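Local coordinates for KaiC domain-containing protein (Pyrococcus horikoshii, PDB 2ZTS) that probably binds ATP as a KaiC-like P-loop protein, and is found here as a six-chain assembly with ADP held between neighbouring subunits, at residues C[21-26]-C[221-226]; C[79-84]-C[235-240]; C[126-131]-C[168-173]. One frame throughout, in Å; residues are numbered along the deposited sequence.

Interaction 1 (C[21-26]-C[221-226]); sequences ELIEGG and RKMRET. With ADP (adenosine-5'-diphosphate), chain D.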
loop_
_atom_site.group_PDB
_atom_site.type_symbol
_atom_site.label_atom_id
_atom_site.label_comp_id
_atom_site.label_asym_id
_atom_site.label_seq_id
_atom_site.Cartn_x
_atom_site.Cartn_y
_atom_site.Cartn_z
ATOM N N GLU C 21 19.025 11.484 -32.530
ATOM C CA GLU C 21 19.104 12.925 -32.234
ATOM C C GLU C 21 18.802 13.293 -30.776
ATOM O O GLU C 21 19.106 14.391 -30.364
ATOM C CB GLU C 21 18.199 13.781 -33.190
ATOM C CG GLU C 21 16.868 13.195 -33.640
ATOM C CD GLU C 21 16.843 12.619 -35.095
ATOM O OE1 GLU C 21 17.159 11.404 -35.288
ATOM O OE2 GLU C 21 16.442 13.344 -36.042
ATOM N N LEU C 22 18.179 12.393 -30.014
ATOM C CA LEU C 22 17.886 12.625 -28.602
ATOM C C LEU C 22 19.072 12.288 -27.710
ATOM O O LEU C 22 19.088 12.692 -26.556
ATOM C CB LEU C 22 16.628 11.826 -28.156
ATOM C CG LEU C 22 15.364 11.982 -29.015
ATOM C CD1 LEU C 22 14.183 11.251 -28.491
ATOM C CD2 LEU C 22 15.026 13.422 -29.192
ATOM N N ILE C 23 20.055 11.557 -28.226
ATOM C CA ILE C 23 21.142 11.021 -27.425
ATOM C C ILE C 23 22.505 11.185 -28.136
ATOM O O ILE C 23 23.378 10.323 -28.055
ATOM C CB ILE C 23 20.866 9.528 -27.031
ATOM C CG1 ILE C 23 20.502 8.693 -28.242
ATOM C CG2 ILE C 23 19.731 9.462 -26.079
ATOM C CD1 ILE C 23 20.744 7.197 -28.082
ATOM N N GLU C 24 22.652 12.347 -28.778
ATOM C CA GLU C 24 23.858 12.834 -29.442
ATOM C C GLU C 24 24.411 11.859 -30.475
ATOM O O GLU C 24 25.601 11.708 -30.595
ATOM C CB GLU C 24 24.921 13.216 -28.411
ATOM C CG GLU C 24 24.598 14.397 -27.488
ATOM C CD GLU C 24 25.813 14.739 -26.615
ATOM O OE1 GLU C 24 26.845 15.202 -27.162
ATOM O OE2 GLU C 24 25.795 14.499 -25.396
ATOM N N GLY C 25 23.538 11.188 -31.212
ATOM C CA GLY C 25 23.925 10.282 -32.299
ATOM C C GLY C 25 23.802 8.794 -31.983
ATOM O O GLY C 25 23.930 7.960 -32.877
ATOM N N GLY C 26 23.533 8.404 -30.739
ATOM C CA GLY C 26 23.458 6.972 -30.421
ATOM C C GLY C 26 23.920 6.636 -29.038
ATOM O O GLY C 26 24.289 7.545 -28.296
ATOM N N ARG C 221 15.285 9.043 -19.663
ATOM C CA ARG C 221 15.309 9.385 -18.247
ATOM C C ARG C 221 16.754 9.530 -17.786
ATOM O O ARG C 221 17.071 10.413 -17.016
ATOM C CB ARG C 221 14.539 8.281 -17.500
ATOM C CG ARG C 221 14.561 8.230 -16.019
ATOM C CD ARG C 221 13.927 9.450 -15.278
ATOM N NE ARG C 221 12.802 9.022 -14.467
ATOM C CZ ARG C 221 12.790 8.907 -13.139
ATOM N NH1 ARG C 221 13.855 9.202 -12.368
ATOM N NH2 ARG C 221 11.666 8.474 -12.568
ATOM N N LYS C 222 17.636 8.699 -18.346
ATOM C CA LYS C 222 19.035 8.600 -17.953
ATOM C C LYS C 222 19.837 8.077 -19.150
ATOM O O LYS C 222 19.410 7.143 -19.841
ATOM C CB LYS C 222 19.198 7.627 -16.792
ATOM C CG LYS C 222 20.595 7.528 -16.258
ATOM C CD LYS C 222 20.707 6.585 -15.048
ATOM C CE LYS C 222 22.173 6.325 -14.786
ATOM N NZ LYS C 222 22.537 6.080 -13.407
HETATM N N MSE C 223 20.976 8.687 -19.433
HETATM C CA MSE C 223 21.905 8.065 -20.400
HETATM C C MSE C 223 23.299 8.534 -20.071
HETATM O O MSE C 223 23.571 9.718 -20.160
HETATM C CB MSE C 223 21.562 8.443 -21.829
HETATM C CG MSE C 223 22.423 7.759 -22.921
HETATM SE SE MSE C 223 22.106 5.793 -22.904
HETATM C CE MSE C 223 20.124 5.849 -23.222
ATOM N N ARG C 224 24.175 7.614 -19.698
ATOM C CA ARG C 224 25.503 8.009 -19.278
ATOM C C ARG C 224 26.262 8.670 -20.436
ATOM O O ARG C 224 25.961 8.435 -21.596
ATOM C CB ARG C 224 26.272 6.811 -18.725
ATOM C CG ARG C 224 26.745 5.789 -19.808
ATOM C CD ARG C 224 28.107 5.136 -19.484
ATOM N NE ARG C 224 28.459 4.150 -20.509
ATOM C CZ ARG C 224 29.350 3.160 -20.389
ATOM N NH1 ARG C 224 30.091 3.018 -19.295
ATOM N NH2 ARG C 224 29.517 2.331 -21.417
ATOM N N GLU C 225 27.192 9.550 -20.085
ATOM C CA GLU C 225 28.084 10.223 -21.043
ATOM C C GLU C 225 27.329 10.992 -22.105
ATOM O O GLU C 225 27.826 11.166 -23.189
ATOM C CB GLU C 225 29.039 9.208 -21.741
ATOM C CG GLU C 225 29.925 8.394 -20.812
ATOM C CD GLU C 225 30.655 7.207 -21.492
ATOM O OE1 GLU C 225 30.152 6.052 -21.399
ATOM O OE2 GLU C 225 31.768 7.409 -22.088
ATOM N N THR C 226 26.113 11.434 -21.830
ATOM C CA THR C 226 25.333 12.052 -22.872
ATOM C C THR C 226 24.480 13.173 -22.328
ATOM O O THR C 226 23.755 12.967 -21.377
ATOM C CB THR C 226 24.390 10.993 -23.495
ATOM O OG1 THR C 226 25.116 9.812 -23.824
ATOM C CG2 THR C 226 23.851 11.454 -24.828
HETATM P PB ADP D . 22.195 9.111 -10.755
HETATM O O1B ADP D . 21.285 9.701 -9.715
HETATM O O2B ADP D . 21.512 7.929 -11.442
HETATM O O3B ADP D . 23.383 8.548 -10.027
HETATM P PA ADP D . 23.929 10.414 -12.598
HETATM O O1A ADP D . 24.786 11.284 -11.716
HETATM O O2A ADP D . 24.399 9.007 -12.865
HETATM O O3A ADP D . 22.449 10.209 -11.891
HETATM O "O5'" ADP D . 23.568 11.359 -13.821
HETATM C "C5'" ADP D . 23.772 10.938 -15.127
HETATM C "C4'" ADP D . 23.050 11.926 -16.003
HETATM O "O4'" ADP D . 23.807 13.103 -16.185
HETATM C "C3'" ADP D . 22.740 11.331 -17.362
HETATM O "O3'" ADP D . 21.513 10.697 -17.263
HETATM C "C2'" ADP D . 22.709 12.557 -18.209
HETATM O "O2'" ADP D . 21.466 13.169 -18.240
HETATM C "C1'" ADP D . 23.669 13.516 -17.525
HETATM N N9 ADP D . 24.972 13.435 -18.189
HETATM C C8 ADP D . 25.871 12.387 -18.135
HETATM N N7 ADP D . 26.959 12.725 -18.873
HETATM C C5 ADP D . 26.737 13.950 -19.394
HETATM C C6 ADP D . 27.537 14.729 -20.213
HETATM N N6 ADP D . 28.817 14.382 -20.332
HETATM N N1 ADP D . 27.065 15.975 -20.562
HETATM C C2 ADP D . 25.807 16.416 -20.114
HETATM N N3 ADP D . 25.000 15.617 -19.296
HETATM C C4 ADP D . 25.490 14.413 -18.959
#
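Thr226 OG1 has two polar partners: it donates to Arg224 O at 2.8 Å, arriving tilted 35° from the carbonyl plane, and is hydrogen-bonded to Arg11 NH1. With OG1 so held beside the backbone N (chi1 -49°), CG2 stands anti to that N and meets the loop 21-26, lying 3.5 Å from Ile23 O. No hydrogen bond joins the two segments, which touch as turn against turn. Ile23 to Gly26 form a type I' turn. Met223 to Thr226 form a type II turn at the end of strand 214-223. Glu24 runs past Thr226 in the opposite direction. Its CB and CG lie against the threonine methyl, and the extended chain carries OE2 to 3.5 Å from Thr226 CA, where it also accepts the backbone N-H of Arg227. Deeper in, Ile23 CG2 rests loosely on CG of Met223, a selenomethionine, at 4.5 Å; His228 packs on both.

The same segment also serves a neighbouring subunit. Arg224 NE and Glu225 OE1 form an ionic pair in which the oxygen lies well out of the guanidinium plane, and each residue has a further salt bridge to the second subunit, Arg224 to Glu77 and Glu225 to Arg76. Lys222 NZ donates to O2B of the ADP of chain D at 2.9 Å, while Met223 N donates to the ribose O3' (3.0 Å). The Walker A lysine, Lys43 of the second subunit, binds the same nucleotide. A ring-forming P-loop ATPase such as KaiC shares its nucleotide sites between subunits in this way, and segment 221-226 is part of what is contributed from across the interface.

Interaction 2 (C[79-84]-C[235-240]); sequences ASFGWD and FEIGPN. With ADP (adenosine-5'-diphosphate), chain H.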
loop_
_atom_site.group_PDB
_atom_site.type_symbol
_atom_site.label_atom_id
_atom_site.label_comp_id
_atom_site.label_asym_id
_atom_site.label_seq_id
_atom_site.Cartn_x
_atom_site.Cartn_y
_atom_site.Cartn_z
ATOM N N ALA C 79 8.317 -10.161 -39.065
ATOM C CA ALA C 79 8.049 -10.148 -40.496
ATOM C C ALA C 79 6.950 -9.150 -40.855
ATOM O O ALA C 79 6.981 -8.628 -41.968
ATOM C CB ALA C 79 7.667 -11.535 -41.013
ATOM N N SER C 80 6.038 -8.842 -39.917
ATOM C CA SER C 80 4.970 -7.894 -40.170
ATOM C C SER C 80 5.451 -6.453 -40.296
ATOM O O SER C 80 4.722 -5.598 -40.796
ATOM C CB SER C 80 3.803 -8.054 -39.145
ATOM O OG SER C 80 4.085 -7.571 -37.802
ATOM N N PHE C 81 6.666 -6.178 -39.832
ATOM C CA PHE C 81 7.369 -4.927 -40.141
ATOM C C PHE C 81 8.278 -5.002 -41.401
ATOM O O PHE C 81 9.018 -4.070 -41.724
ATOM C CB PHE C 81 8.207 -4.454 -38.928
ATOM C CG PHE C 81 7.386 -4.198 -37.693
ATOM C CD1 PHE C 81 6.315 -3.324 -37.737
ATOM C CD2 PHE C 81 7.653 -4.859 -36.527
ATOM C CE1 PHE C 81 5.550 -3.113 -36.662
ATOM C CE2 PHE C 81 6.898 -4.658 -35.413
ATOM C CZ PHE C 81 5.840 -3.747 -35.468
ATOM N N GLY C 82 8.255 -6.105 -42.108
ATOM C CA GLY C 82 9.192 -6.259 -43.208
ATOM C C GLY C 82 10.572 -6.722 -42.795
ATOM O O GLY C 82 11.487 -6.633 -43.605
ATOM N N TRP C 83 10.745 -7.206 -41.561
ATOM C CA TRP C 83 12.090 -7.570 -41.097
ATOM C C TRP C 83 12.233 -9.057 -41.211
ATOM O O TRP C 83 11.461 -9.842 -40.594
ATOM C CB TRP C 83 12.416 -7.090 -39.662
ATOM C CG TRP C 83 12.207 -5.582 -39.403
ATOM C CD1 TRP C 83 12.360 -4.556 -40.292
ATOM C CD2 TRP C 83 11.863 -4.959 -38.150
ATOM N NE1 TRP C 83 12.152 -3.343 -39.674
ATOM C CE2 TRP C 83 11.843 -3.567 -38.363
ATOM C CE3 TRP C 83 11.595 -5.440 -36.862
ATOM C CZ2 TRP C 83 11.488 -2.680 -37.369
ATOM C CZ3 TRP C 83 11.279 -4.567 -35.887
ATOM C CH2 TRP C 83 11.212 -3.198 -36.133
ATOM N N ASP C 84 13.238 -9.434 -42.007
ATOM C CA ASP C 84 13.588 -10.815 -42.301
ATOM C C ASP C 84 14.735 -11.293 -41.375
ATOM O O ASP C 84 15.939 -11.271 -41.718
ATOM C CB ASP C 84 13.969 -10.904 -43.797
ATOM C CG ASP C 84 14.035 -12.343 -44.322
ATOM O OD1 ASP C 84 14.141 -13.296 -43.538
ATOM O OD2 ASP C 84 13.992 -12.615 -45.526
ATOM N N PHE C 235 5.537 8.903 -30.345
ATOM C CA PHE C 235 5.965 7.955 -31.368
ATOM C C PHE C 235 4.902 7.048 -31.880
ATOM O O PHE C 235 3.844 6.879 -31.292
ATOM C CB PHE C 235 7.241 7.165 -30.956
ATOM C CG PHE C 235 7.016 5.986 -29.981
ATOM C CD1 PHE C 235 6.791 4.702 -30.451
ATOM C CD2 PHE C 235 7.184 6.153 -28.625
ATOM C CE1 PHE C 235 6.673 3.607 -29.583
ATOM C CE2 PHE C 235 7.071 5.081 -27.717
ATOM C CZ PHE C 235 6.804 3.801 -28.187
ATOM N N GLU C 236 5.218 6.442 -33.007
ATOM C CA GLU C 236 4.325 5.490 -33.595
ATOM C C GLU C 236 5.048 4.212 -33.889
ATOM O O GLU C 236 6.221 4.223 -34.241
ATOM C CB GLU C 236 3.763 6.026 -34.910
ATOM C CG GLU C 236 2.461 6.793 -34.751
ATOM C CD GLU C 236 1.865 7.121 -36.119
ATOM O OE1 GLU C 236 0.588 7.115 -36.260
ATOM O OE2 GLU C 236 2.718 7.347 -37.048
ATOM N N ILE C 237 4.283 3.132 -33.785
ATOM C CA ILE C 237 4.636 1.832 -34.325
ATOM C C ILE C 237 3.948 1.677 -35.662
ATOM O O ILE C 237 2.752 1.408 -35.739
ATOM C CB ILE C 237 4.169 0.710 -33.360
ATOM C CG1 ILE C 237 4.725 0.989 -31.969
ATOM C CG2 ILE C 237 4.609 -0.676 -33.896
ATOM C CD1 ILE C 237 4.528 -0.198 -30.941
ATOM N N GLY C 238 4.733 1.817 -36.715
ATOM C CA GLY C 238 4.224 1.846 -38.083
ATOM C C GLY C 238 4.501 0.552 -38.826
ATOM O O GLY C 238 5.096 -0.377 -38.247
ATOM N N PRO C 239 4.100 0.485 -40.107
ATOM C CA PRO C 239 4.366 -0.708 -40.930
ATOM C C PRO C 239 5.830 -0.997 -41.105
ATOM O O PRO C 239 6.131 -2.130 -41.446
ATOM C CB PRO C 239 3.722 -0.381 -42.294
ATOM C CG PRO C 239 3.622 1.116 -42.332
ATOM C CD PRO C 239 3.406 1.544 -40.873
ATOM N N ASN C 240 6.721 -0.034 -40.885
ATOM C CA ASN C 240 8.149 -0.320 -40.850
ATOM C C ASN C 240 8.751 -0.115 -39.468
ATOM O O ASN C 240 9.876 0.204 -39.365
ATOM C CB ASN C 240 8.914 0.482 -41.953
ATOM C CG ASN C 240 8.376 0.198 -43.363
ATOM O OD1 ASN C 240 7.650 1.018 -43.918
ATOM N ND2 ASN C 240 8.670 -0.990 -43.914
HETATM P PB ADP H . 5.614 -4.809 -25.239
HETATM O O1B ADP H . 5.952 -3.528 -24.607
HETATM O O2B ADP H . 4.494 -5.554 -24.502
HETATM O O3B ADP H . 6.857 -5.750 -25.431
HETATM P PA ADP H . 5.321 -4.849 -28.152
HETATM O O1A ADP H . 6.693 -4.409 -28.709
HETATM O O2A ADP H . 5.097 -6.341 -28.222
HETATM O O3A ADP H . 5.033 -4.270 -26.661
HETATM O "O5'" ADP H . 4.264 -3.994 -28.975
HETATM C "C5'" ADP H . 3.282 -4.575 -29.771
HETATM C "C4'" ADP H . 2.375 -3.525 -30.366
HETATM O "O4'" ADP H . 2.827 -2.949 -31.570
HETATM C "C3'" ADP H . 1.010 -4.125 -30.636
HETATM O "O3'" ADP H . 0.322 -4.201 -29.386
HETATM C "C2'" ADP H . 0.465 -3.191 -31.699
HETATM O "O2'" ADP H . -0.131 -2.068 -31.152
HETATM C "C1'" ADP H . 1.718 -2.722 -32.447
HETATM N N9 ADP H . 2.000 -3.505 -33.661
HETATM C C8 ADP H . 2.396 -4.836 -33.720
HETATM N N7 ADP H . 2.594 -5.176 -35.011
HETATM C C5 ADP H . 2.278 -4.094 -35.776
HETATM C C6 ADP H . 2.293 -3.868 -37.150
HETATM N N6 ADP H . 2.913 -4.719 -37.981
HETATM N N1 ADP H . 1.944 -2.602 -37.626
HETATM C C2 ADP H . 1.589 -1.587 -36.752
HETATM N N3 ADP H . 1.586 -1.812 -35.371
HETATM C C4 ADP H . 1.921 -3.037 -34.920
#
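Phe81 CG lies anti to its own carbonyl carbon (chi1 -60°) and Ile237 CG1 is placed likewise (chi1 -54°), which sets Ile237 CG2 anti to the backbone N; phenyl ring and CG2 then meet, CZ to CG2, at 3.7 Å. This is the adenine end of the nucleotide pocket of a P-loop fold. One wall is the Schellman motif that closes helix 71-79 at Gly82, the other the end of strand 233-238. Both touching groups also reach the base of the ADP of chain H: Phe81 CZ lies 3.6 Å from its C5, and Ile237 CG2 is equally close to N3. Gly238 O sits at the edge of the phenyl ring, 3.2 Å from CE1. An alanine in place of Phe81 would probably open a gap beside adenine and Ile237 CG2 where the phenyl ring had packed, leaving the base freer to shift.

Ser80 OG fixes the exocyclic amine, accepting from ADP N6 at 3.1 Å along a fairly straight bond (152° at the hydrogen), while it also hydrogen-bonds to Glu77 O in the last turn of helix 71-79. Lys222 NZ and Met223 N of the third subunit also hydrogen-bond to this nucleotide. The backbones come close as well, Phe81 CA offering its hydrogen to Pro239 O at 3.3 Å. Trp83, stacked on Tyr52, has Phe81 CB 3.7 Å above the centre of one indole face.

Interaction 3 (C[126-131]-C[168-173]); sequences YIYRVV and LLEMGV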
loop_
_atom_site.group_PDB
_atom_site.type_symbol
_atom_site.label_atom_id
_atom_site.label_comp_id
_atom_site.label_asym_id
_atom_site.label_seq_id
_atom_site.Cartn_x
_atom_site.Cartn_y
_atom_site.Cartn_z
ATOM N N TYR C 126 25.675 -19.534 -21.926
ATOM C CA TYR C 126 25.263 -19.695 -23.342
ATOM C C TYR C 126 25.144 -18.349 -24.080
ATOM O O TYR C 126 25.525 -18.238 -25.235
ATOM C CB TYR C 126 24.014 -20.572 -23.483
ATOM C CG TYR C 126 23.763 -20.955 -24.901
ATOM C CD1 TYR C 126 22.646 -20.439 -25.621
ATOM C CD2 TYR C 126 24.676 -21.803 -25.575
ATOM C CE1 TYR C 126 22.443 -20.770 -26.955
ATOM C CE2 TYR C 126 24.491 -22.139 -26.919
ATOM C CZ TYR C 126 23.389 -21.666 -27.600
ATOM O OH TYR C 126 23.267 -22.018 -28.931
ATOM N N ILE C 127 24.637 -17.306 -23.428
ATOM C CA ILE C 127 24.619 -15.988 -24.052
ATOM C C ILE C 127 26.045 -15.499 -24.311
ATOM O O ILE C 127 26.324 -14.913 -25.335
ATOM C CB ILE C 127 23.954 -14.958 -23.152
ATOM C CG1 ILE C 127 22.482 -15.333 -22.882
ATOM C CG2 ILE C 127 24.100 -13.590 -23.780
ATOM C CD1 ILE C 127 21.903 -14.683 -21.662
ATOM N N TYR C 128 26.939 -15.709 -23.361
ATOM C CA TYR C 128 28.323 -15.300 -23.533
ATOM C C TYR C 128 28.945 -16.050 -24.772
ATOM O O TYR C 128 29.505 -15.448 -25.686
ATOM C CB TYR C 128 29.080 -15.584 -22.230
ATOM C CG TYR C 128 30.552 -15.295 -22.288
ATOM C CD1 TYR C 128 31.445 -16.297 -22.642
ATOM C CD2 TYR C 128 31.053 -14.029 -21.988
ATOM C CE1 TYR C 128 32.774 -16.042 -22.731
ATOM C CE2 TYR C 128 32.422 -13.761 -22.053
ATOM C CZ TYR C 128 33.271 -14.788 -22.419
ATOM O OH TYR C 128 34.622 -14.599 -22.506
ATOM N N ARG C 129 28.745 -17.350 -24.822
ATOM C CA ARG C 129 29.247 -18.159 -25.944
ATOM C C ARG C 129 28.731 -17.658 -27.255
ATOM O O ARG C 129 29.467 -17.549 -28.220
ATOM C CB ARG C 129 28.864 -19.619 -25.746
ATOM C CG ARG C 129 29.169 -20.475 -26.957
ATOM C CD ARG C 129 28.752 -21.924 -26.794
ATOM N NE ARG C 129 29.105 -22.660 -27.994
ATOM C CZ ARG C 129 28.633 -23.860 -28.316
ATOM N NH1 ARG C 129 29.022 -24.450 -29.450
ATOM N NH2 ARG C 129 27.788 -24.467 -27.515
ATOM N N VAL C 130 27.460 -17.318 -27.320
ATOM C CA VAL C 130 26.872 -16.917 -28.589
ATOM C C VAL C 130 27.311 -15.479 -28.983
ATOM O O VAL C 130 27.549 -15.184 -30.186
ATOM C CB VAL C 130 25.311 -17.004 -28.541
ATOM C CG1 VAL C 130 24.671 -16.402 -29.791
ATOM C CG2 VAL C 130 24.881 -18.415 -28.383
ATOM N N VAL C 131 27.415 -14.588 -27.990
ATOM C CA VAL C 131 27.933 -13.248 -28.260
ATOM C C VAL C 131 29.329 -13.362 -28.887
ATOM O O VAL C 131 29.615 -12.718 -29.891
ATOM C CB VAL C 131 27.942 -12.372 -26.981
ATOM C CG1 VAL C 131 28.957 -11.184 -27.089
ATOM C CG2 VAL C 131 26.536 -11.826 -26.726
ATOM N N LEU C 168 27.821 -8.863 -18.399
ATOM C CA LEU C 168 27.721 -7.682 -19.274
ATOM C C LEU C 168 28.993 -6.811 -19.317
ATOM O O LEU C 168 29.441 -6.415 -20.381
ATOM C CB LEU C 168 26.501 -6.785 -18.931
ATOM C CG LEU C 168 25.129 -7.447 -19.085
ATOM C CD1 LEU C 168 23.957 -6.617 -18.474
ATOM C CD2 LEU C 168 24.859 -7.801 -20.616
ATOM N N LEU C 169 29.535 -6.516 -18.153
ATOM C CA LEU C 169 30.745 -5.737 -17.999
ATOM C C LEU C 169 31.923 -6.447 -18.736
ATOM O O LEU C 169 32.693 -5.816 -19.449
ATOM C CB LEU C 169 31.055 -5.558 -16.474
ATOM C CG LEU C 169 30.542 -4.305 -15.704
ATOM C CD1 LEU C 169 29.184 -3.794 -16.189
ATOM C CD2 LEU C 169 30.511 -4.497 -14.143
ATOM N N GLU C 170 31.995 -7.760 -18.603
ATOM C CA GLU C 170 33.061 -8.545 -19.244
ATOM C C GLU C 170 32.939 -8.514 -20.740
ATOM O O GLU C 170 33.944 -8.371 -21.431
ATOM C CB GLU C 170 32.987 -10.003 -18.833
ATOM C CG GLU C 170 34.155 -10.514 -18.037
ATOM C CD GLU C 170 33.757 -11.787 -17.338
ATOM O OE1 GLU C 170 33.244 -11.703 -16.173
ATOM O OE2 GLU C 170 33.905 -12.856 -17.981
HETATM N N MSE C 171 31.721 -8.632 -21.253
HETATM C CA MSE C 171 31.528 -8.719 -22.686
HETATM C C MSE C 171 31.665 -7.354 -23.341
HETATM O O MSE C 171 32.023 -7.265 -24.509
HETATM C CB MSE C 171 30.173 -9.287 -23.015
HETATM C CG MSE C 171 30.074 -10.755 -22.757
HETATM SE SE MSE C 171 28.280 -11.512 -23.274
HETATM C CE MSE C 171 27.030 -10.183 -22.439
ATOM N N GLY C 172 31.397 -6.283 -22.612
ATOM C CA GLY C 172 31.483 -4.968 -23.211
ATOM C C GLY C 172 30.648 -4.723 -24.456
ATOM O O GLY C 172 31.072 -3.925 -25.284
ATOM N N VAL C 173 29.481 -5.380 -24.622
ATOM C CA VAL C 173 28.604 -5.079 -25.782
ATOM C C VAL C 173 27.580 -3.990 -25.432
ATOM O O VAL C 173 27.509 -3.538 -24.338
ATOM C CB VAL C 173 27.929 -6.326 -26.413
ATOM C CG1 VAL C 173 29.012 -7.261 -26.968
ATOM C CG2 VAL C 173 27.020 -7.100 -25.422
#
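Helix-to-helix apolar packing joins Tyr128 and Val131 of helix 120-134 to Met171 at the end of helix 157-171 and Val173 just past it. Both helices lie over the parallel part of the central sheet, and helix 157-171 belongs to the beta-alpha-beta connection that links the neighbouring strands 138-142 and 174-179 of this P-loop fold. Leu139 of the first of these strands packs under Ile127, Met171 and Val173, so the contact is seated on the sheet.

Met171, a selenomethionine, is the main contributor to the contact. Its CG stands anti to the carbonyl carbon (chi1 -73°) and passes alongside the phenol, 3.5 Å from Tyr128 CD2. The two side chains slide by each other in opposite directions. SE makes an oblique Met-aromatic contact, 5.2 Å from the centroid of the Tyr128 ring and 65° off the normal, so neither squarely over the ring nor in its plane. The chain runs on extended from CG to SE (chi2 -178°), and SE meets the first helix. There it touches Tyr128 CA and the whole branch of Val131, CB at 3.8 Å and both methyls at 3.9 Å. Gly172, with positive phi, ends the helix and swings the chain toward the sheet, where Val173 CG1 comes to 3.9 Å from Val131 CG1.

How the interactions relate
Interactions 1 and 2 belong to two different nucleotide sites: 235-240 and 79-84 hold the adenine of this subunit's own ADP, whereas 221-226 reaches an ADP held by the P-loop of the second subunit. Their centres are 24 Å apart and their nearest atoms about 8 Å, yet strands 214-223 and 233-238 are adjacent both in the chain and in the sheet, so one hairpin runs between the two sites. Interaction 3 holds no ligand; it packs helices on the parallel part of the same sheet. Its centre lies 23 Å from that of interaction 1 and 28 Å from that of interaction 2, on the opposite side of the chain's centre from the latter.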